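Local structure of amidohydrolase (Chromobacterium violaceum, 2YB1) at residues F209-A220 with A236-G246. The protein hydrolyses nucleoside 3',5'-bisphosphates to the nucleoside 5'-phosphate and orthophosphate, using three manganese ions per subunit. Numbering follows the deposited sequence.
Sequences FQAAGGQGIEVA and ADRHGLYASSG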
ATOM      1  N   PHE A 209      -6.178  -3.479 -16.190  1.00  6.68           N
ATOM      2  CA  PHE A 209      -5.163  -4.042 -15.294  1.00  4.89           C
ATOM      3  C   PHE A 209      -4.601  -5.344 -15.885  1.00  4.87           C
ATOM      4  O   PHE A 209      -3.386  -5.517 -16.039  1.00  6.52           O
ATOM      5  CB  PHE A 209      -5.816  -4.256 -13.915  1.00  2.34           C
ATOM      6  CG  PHE A 209      -4.961  -4.982 -12.918  1.00  4.53           C
ATOM      7  CD1 PHE A 209      -3.853  -4.357 -12.330  1.00  5.66           C
ATOM      8  CD2 PHE A 209      -5.300  -6.261 -12.508  1.00  4.38           C
ATOM      9  CE1 PHE A 209      -3.077  -5.025 -11.382  1.00  5.21           C
ATOM     10  CE2 PHE A 209      -4.532  -6.937 -11.555  1.00  3.46           C
ATOM     11  CZ  PHE A 209      -3.420  -6.318 -10.992  1.00  4.29           C
ATOM     12  N   GLN A 210      -5.493  -6.258 -16.228  1.00  4.69           N
ATOM     13  CA  GLN A 210      -5.093  -7.504 -16.880  1.00  5.28           C
ATOM     14  C   GLN A 210      -4.354  -7.295 -18.207  1.00  7.08           C
ATOM     15  O   GLN A 210      -3.312  -7.915 -18.439  1.00  6.57           O
ATOM     16  CB  GLN A 210      -6.304  -8.405 -17.080  1.00  7.50           C
ATOM     17  CG  GLN A 210      -6.794  -9.038 -15.790  1.00 11.54           C
ATOM     18  CD  GLN A 210      -7.889 -10.057 -16.036  1.00 15.79           C
ATOM     19  OE1 GLN A 210      -8.974  -9.707 -16.500  1.00 16.80           O
ATOM     20  NE2 GLN A 210      -7.608 -11.324 -15.731  1.00 13.70           N
ATOM     21  N   ALA A 211      -4.884  -6.422 -19.066  1.00  6.61           N
ATOM     22  CA  ALA A 211      -4.212  -6.102 -20.330  1.00  8.19           C
ATOM     23  C   ALA A 211      -2.760  -5.686 -20.103  1.00  7.35           C
ATOM     24  O   ALA A 211      -1.879  -5.984 -20.914  1.00  8.20           O
ATOM     25  CB  ALA A 211      -4.980  -5.015 -21.100  1.00  6.87           C
ATOM     26  N   ALA A 212      -2.511  -5.003 -18.988  1.00  8.36           N
ATOM     27  CA  ALA A 212      -1.173  -4.510 -18.676  1.00  7.58           C
ATOM     28  C   ALA A 212      -0.304  -5.582 -18.023  1.00  8.82           C
ATOM     29  O   ALA A 212       0.888  -5.373 -17.808  1.00  7.08           O
ATOM     30  CB  ALA A 212      -1.256  -3.265 -17.786  1.00  4.50           C
ATOM     31  N   GLY A 213      -0.896  -6.741 -17.741  1.00  8.85           N
ATOM     32  CA  GLY A 213      -0.190  -7.843 -17.105  1.00  7.48           C
ATOM     33  C   GLY A 213      -0.549  -8.137 -15.651  1.00  7.07           C
ATOM     34  O   GLY A 213       0.102  -8.963 -15.026  1.00  9.91           O
ATOM     35  N   GLY A 214      -1.587  -7.488 -15.128  1.00  5.09           N
ATOM     36  CA  GLY A 214      -2.033  -7.692 -13.752  1.00  4.54           C
ATOM     37  C   GLY A 214      -2.763  -8.999 -13.463  1.00  6.13           C
ATOM     38  O   GLY A 214      -3.638  -9.416 -14.219  1.00  5.87           O
ATOM     39  N   GLN A 215      -2.322  -9.689 -12.412  1.00  4.65           N
ATOM     40  CA  GLN A 215      -2.897 -10.970 -11.991  1.00  6.26           C
ATOM     41  C   GLN A 215      -3.666 -11.092 -10.661  1.00  6.54           C
ATOM     42  O   GLN A 215      -4.188 -12.159 -10.361  1.00  5.67           O
ATOM     43  CB  GLN A 215      -1.810 -12.042 -12.072  1.00  8.35           C
ATOM     44  CG  GLN A 215      -1.193 -12.099 -13.466  1.00  9.08           C
ATOM     45  CD  GLN A 215       0.180 -12.741 -13.476  1.00 10.24           C
ATOM     46  OE1 GLN A 215       1.077 -12.352 -12.709  1.00  9.16           O
ATOM     47  NE2 GLN A 215       0.359 -13.723 -14.361  1.00  8.18           N
ATOM     48  N   GLY A 216      -3.729 -10.032  -9.863  1.00  7.52           N
ATOM     49  CA  GLY A 216      -4.271 -10.183  -8.525  1.00  5.72           C
ATOM     50  C   GLY A 216      -5.085  -9.000  -8.048  1.00  4.87           C
ATOM     51  O   GLY A 216      -5.027  -7.903  -8.604  1.00  4.77           O
ATOM     52  N   ILE A 217      -5.889  -9.255  -7.020  1.00  4.76           N
ATOM     53  CA  ILE A 217      -6.728  -8.235  -6.424  1.00  2.34           C
ATOM     54  C   ILE A 217      -6.892  -8.549  -4.940  1.00  4.56           C
ATOM     55  O   ILE A 217      -7.023  -9.716  -4.544  1.00  3.89           O
ATOM     56  CB  ILE A 217      -8.113  -8.152  -7.144  1.00  5.88           C
ATOM     57  CG1 ILE A 217      -8.977  -7.025  -6.548  1.00  7.35           C
ATOM     58  CG2 ILE A 217      -8.837  -9.519  -7.104  1.00  3.07           C
ATOM     59  CD1 ILE A 217     -10.207  -6.676  -7.371  1.00  8.98           C
ATOM     60  N   GLU A 218      -6.868  -7.513  -4.111  1.00  5.63           N
ATOM     61  CA  GLU A 218      -7.096  -7.715  -2.689  1.00  4.73           C
ATOM     62  C   GLU A 218      -8.566  -8.005  -2.442  1.00  5.18           C
ATOM     63  O   GLU A 218      -9.442  -7.250  -2.845  1.00  5.92           O
ATOM     64  CB  GLU A 218      -6.619  -6.505  -1.876  1.00  3.88           C
ATOM     65  CG  GLU A 218      -5.108  -6.431  -1.808  1.00  3.71           C
ATOM     66  CD  GLU A 218      -4.585  -5.272  -0.981  1.00  3.38           C
ATOM     67  OE1 GLU A 218      -5.376  -4.378  -0.605  1.00  2.11           O
ATOM     68  OE2 GLU A 218      -3.369  -5.263  -0.723  1.00  4.58           O
ATOM     69  N   VAL A 219      -8.814  -9.127  -1.789  1.00  5.54           N
ATOM     70  CA  VAL A 219     -10.145  -9.542  -1.381  1.00  4.79           C
ATOM     71  C   VAL A 219     -10.280  -9.320   0.120  1.00  5.73           C
ATOM     72  O   VAL A 219     -11.207  -8.656   0.577  1.00  6.44           O
ATOM     73  CB  VAL A 219     -10.434 -10.995  -1.789  1.00  5.62           C
ATOM     74  CG1 VAL A 219     -11.755 -11.466  -1.183  1.00  4.76           C
ATOM     75  CG2 VAL A 219     -10.476 -11.085  -3.307  1.00  7.38           C
ATOM     76  N   ALA A 220      -9.392  -9.934   0.896  1.00  4.82           N
ATOM     77  CA  ALA A 220      -9.356  -9.647   2.320  1.00  7.24           C
ATOM     78  C   ALA A 220      -8.470  -8.415   2.519  1.00  9.57           C
ATOM     79  O   ALA A 220      -7.317  -8.395   2.103  1.00 10.87           O
ATOM     80  CB  ALA A 220      -8.838 -10.840   3.098  1.00  6.04           C
ATOM     81  N   ALA A 236     -13.054 -11.160  -8.829  1.00  6.65           N
ATOM     82  CA  ALA A 236     -11.808 -11.879  -9.055  1.00  6.02           C
ATOM     83  C   ALA A 236     -12.078 -13.177  -9.800  1.00  7.84           C
ATOM     84  O   ALA A 236     -11.357 -13.531 -10.736  1.00  7.04           O
ATOM     85  CB  ALA A 236     -11.089 -12.150  -7.728  1.00  7.11           C
ATOM     86  N   ASP A 237     -13.129 -13.888  -9.396  1.00  7.56           N
ATOM     87  CA  ASP A 237     -13.407 -15.184 -10.010  1.00  7.17           C
ATOM     88  C   ASP A 237     -13.781 -15.055 -11.493  1.00  8.57           C
ATOM     89  O   ASP A 237     -13.353 -15.868 -12.315  1.00  7.17           O
ATOM     90  CB  ASP A 237     -14.494 -15.944  -9.244  1.00  8.19           C
ATOM     91  CG  ASP A 237     -14.685 -17.350  -9.771  1.00 11.14           C
ATOM     92  OD1 ASP A 237     -13.752 -18.167  -9.613  1.00  9.13           O
ATOM     93  OD2 ASP A 237     -15.752 -17.632 -10.359  1.00 11.05           O
ATOM     94  N   ARG A 238     -14.569 -14.035 -11.837  1.00 10.10           N
ATOM     95  CA  ARG A 238     -15.009 -13.851 -13.224  1.00 14.00           C
ATOM     96  C   ARG A 238     -13.832 -13.584 -14.150  1.00 12.66           C
ATOM     97  O   ARG A 238     -13.879 -13.897 -15.338  1.00 11.13           O
ATOM     98  CB  ARG A 238     -15.997 -12.689 -13.341  1.00 21.35           C
ATOM     99  CG  ARG A 238     -17.257 -12.834 -12.515  1.00 29.83           C
ATOM    100  CD  ARG A 238     -18.125 -11.581 -12.622  1.00 38.28           C
ATOM    101  NE  ARG A 238     -18.691 -11.417 -13.960  1.00 46.00           N
ATOM    102  CZ  ARG A 238     -18.121 -10.718 -14.938  1.00 49.88           C
ATOM    103  NH1 ARG A 238     -16.959 -10.112 -14.731  1.00 50.83           N
ATOM    104  NH2 ARG A 238     -18.712 -10.623 -16.123  1.00 50.43           N
ATOM    105  N   HIS A 239     -12.798 -12.946 -13.618  1.00  8.22           N
ATOM    106  CA  HIS A 239     -11.627 -12.621 -14.428  1.00  7.90           C
ATOM    107  C   HIS A 239     -10.420 -13.537 -14.232  1.00  7.09           C
ATOM    108  O   HIS A 239      -9.379 -13.345 -14.854  1.00  8.37           O
ATOM    109  CB  HIS A 239     -11.283 -11.147 -14.259  1.00  9.74           C
ATOM    110  CG  HIS A 239     -12.394 -10.246 -14.687  1.00 12.89           C
ATOM    111  ND1 HIS A 239     -12.655  -9.972 -16.013  1.00 14.23           N
ATOM    112  CD2 HIS A 239     -13.350  -9.604 -13.974  1.00 13.18           C
ATOM    113  CE1 HIS A 239     -13.712  -9.181 -16.098  1.00 13.71           C
ATOM    114  NE2 HIS A 239     -14.148  -8.937 -14.874  1.00 15.28           N
ATOM    115  N   GLY A 240     -10.560 -14.532 -13.366  1.00  7.35           N
ATOM    116  CA  GLY A 240      -9.457 -15.435 -13.089  1.00  7.70           C
ATOM    117  C   GLY A 240      -8.323 -14.756 -12.342  1.00  8.97           C
ATOM    118  O   GLY A 240      -7.169 -15.119 -12.515  1.00  9.08           O
ATOM    119  N   LEU A 241      -8.646 -13.759 -11.520  1.00  7.01           N
ATOM    120  CA  LEU A 241      -7.627 -13.098 -10.688  1.00  6.92           C
ATOM    121  C   LEU A 241      -7.363 -13.874  -9.402  1.00  5.68           C
ATOM    122  O   LEU A 241      -8.285 -14.454  -8.813  1.00  6.58           O
ATOM    123  CB  LEU A 241      -8.067 -11.678 -10.333  1.00  7.03           C
ATOM    124  CG  LEU A 241      -8.210 -10.682 -11.485  1.00  7.86           C
ATOM    125  CD1 LEU A 241      -8.812  -9.377 -10.985  1.00  9.62           C
ATOM    126  CD2 LEU A 241      -6.852 -10.444 -12.131  1.00  6.36           C
ATOM    127  N   TYR A 242      -6.110 -13.860  -8.960  1.00  5.08           N
ATOM    128  CA  TYR A 242      -5.718 -14.440  -7.676  1.00  5.95           C
ATOM    129  C   TYR A 242      -6.001 -13.464  -6.538  1.00  6.76           C
ATOM    130  O   TYR A 242      -5.850 -12.252  -6.700  1.00  8.80           O
ATOM    131  CB  TYR A 242      -4.228 -14.821  -7.700  1.00  4.93           C
ATOM    132  CG  TYR A 242      -3.971 -15.921  -8.705  1.00  4.84           C
ATOM    133  CD1 TYR A 242      -4.238 -17.246  -8.387  1.00  5.90           C
ATOM    134  CD2 TYR A 242      -3.509 -15.630  -9.985  1.00  6.09           C
ATOM    135  CE1 TYR A 242      -4.038 -18.256  -9.311  1.00  5.34           C
ATOM    136  CE2 TYR A 242      -3.298 -16.640 -10.923  1.00  7.69           C
ATOM    137  CZ  TYR A 242      -3.567 -17.953 -10.573  1.00  6.92           C
ATOM    138  OH  TYR A 242      -3.371 -18.979 -11.481  1.00  9.47           O
ATOM    139  N   ALA A 243      -6.402 -14.000  -5.388  1.00  6.77           N
ATOM    140  CA  ALA A 243      -6.845 -13.164  -4.271  1.00  7.12           C
ATOM    141  C   ALA A 243      -5.717 -12.916  -3.300  1.00  6.57           C
ATOM    142  O   ALA A 243      -5.011 -13.838  -2.897  1.00  5.55           O
ATOM    143  CB  ALA A 243      -8.024 -13.808  -3.545  1.00  5.38           C
ATOM    144  N   SER A 244      -5.567 -11.656  -2.910  1.00  7.75           N
ATOM    145  CA  SER A 244      -4.574 -11.284  -1.930  1.00  6.33           C
ATOM    146  C   SER A 244      -5.285 -10.841  -0.657  1.00  6.64           C
ATOM    147  O   SER A 244      -6.482 -10.525  -0.681  1.00  3.29           O
ATOM    148  CB  SER A 244      -3.696 -10.160  -2.450  1.00  4.74           C
ATOM    149  OG  SER A 244      -2.582 -10.026  -1.605  1.00  5.26           O
ATOM    150  N   SER A 245      -4.550 -10.887   0.455  1.00  4.37           N
ATOM    151  CA  SER A 245      -5.049 -10.477   1.757  1.00  3.59           C
ATOM    152  C   SER A 245      -4.012  -9.566   2.442  1.00  4.51           C
ATOM    153  O   SER A 245      -2.816  -9.878   2.469  1.00  3.19           O
ATOM    154  CB  SER A 245      -5.297 -11.723   2.611  1.00  5.34           C
ATOM    155  OG  SER A 245      -6.030 -12.711   1.887  1.00  5.92           O
ATOM    156  N   GLY A 246      -4.448  -8.428   2.965  1.00  5.04           N
ATOM    157  CA  GLY A 246      -3.548  -7.649   3.797  1.00  9.14           C
ATOM    158  C   GLY A 246      -4.272  -6.693   4.722  1.00 10.39           C
ATOM    159  O   GLY A 246      -5.337  -6.187   4.387  1.00 10.67           O
TER
HETATM  160  O   HOH W   1     -11.015 -11.199 -17.852  1.00 16.76           O
HETATM  161  O   HOH W   2      -1.695  -7.602  -1.068  1.00  5.31           O
HETATM  162  O   HOH W   3      -5.435  -3.822   2.146  1.00 12.61           O
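Gln-210 and His-239, near the C-terminal ends of two helices, are joined by a direct bond and a water. The Gln-210 chain runs extended beyond CG, and its NE2 donates to His-239 O (2.8 Å) along a bent path, 140° at the hydrogen. Water 1 donates to Gln-210 OE1 and meets His-239 ND1 at the ring edge, in plane; the amide and imidazole planes stand nearly perpendicular, 88° apart. On the ring's other nitrogen, NE2 bonds Glu-203. Beyond these helix ends the chains pair as parallel strands: Tyr-242 N gives to Gln-215 O, Ile-217 N to Tyr-242 O (3.0 Å), and Ser-244 N to Ile-217 O. Ser-244 O accepts Val-219 N at 2.9 Å and, weakly, Ala-220 N, because a beta bulge shifts the register there; Gly-246 N to Ala-220 O closes the pairing. On the face of Glu-218 and Ser-244, both carboxylate oxygens are engaged. OE2 bonds His-7 ND1 and accepts a hydrogen bond from water 2, which in turn accepts one from Ser-244 OG (2.6 Å), while OE1 accepts from His-191 N and from water 3, which also donates to Gly-246 O. Glu-218 is thus placed behind the manganese ligand His-7, consistent with a second-shell role in orienting its ring. Apolar contacts lie on the other face, where Ile-217 CG2 packs on Ala-236 CB (3.5 Å) and Leu-241 CD1. Leu-241 CD2 reaches the edge of the Phe-209 ring (4.2 Å from CE2). The contact belongs to a beta-alpha-beta crossover of the PHP barrel, in which helix 226-239 connects strands 216-221 and 242-246, with strand 186-189 flanking 216-221, and helix 272-275 touching Tyr-242 and Ser-244.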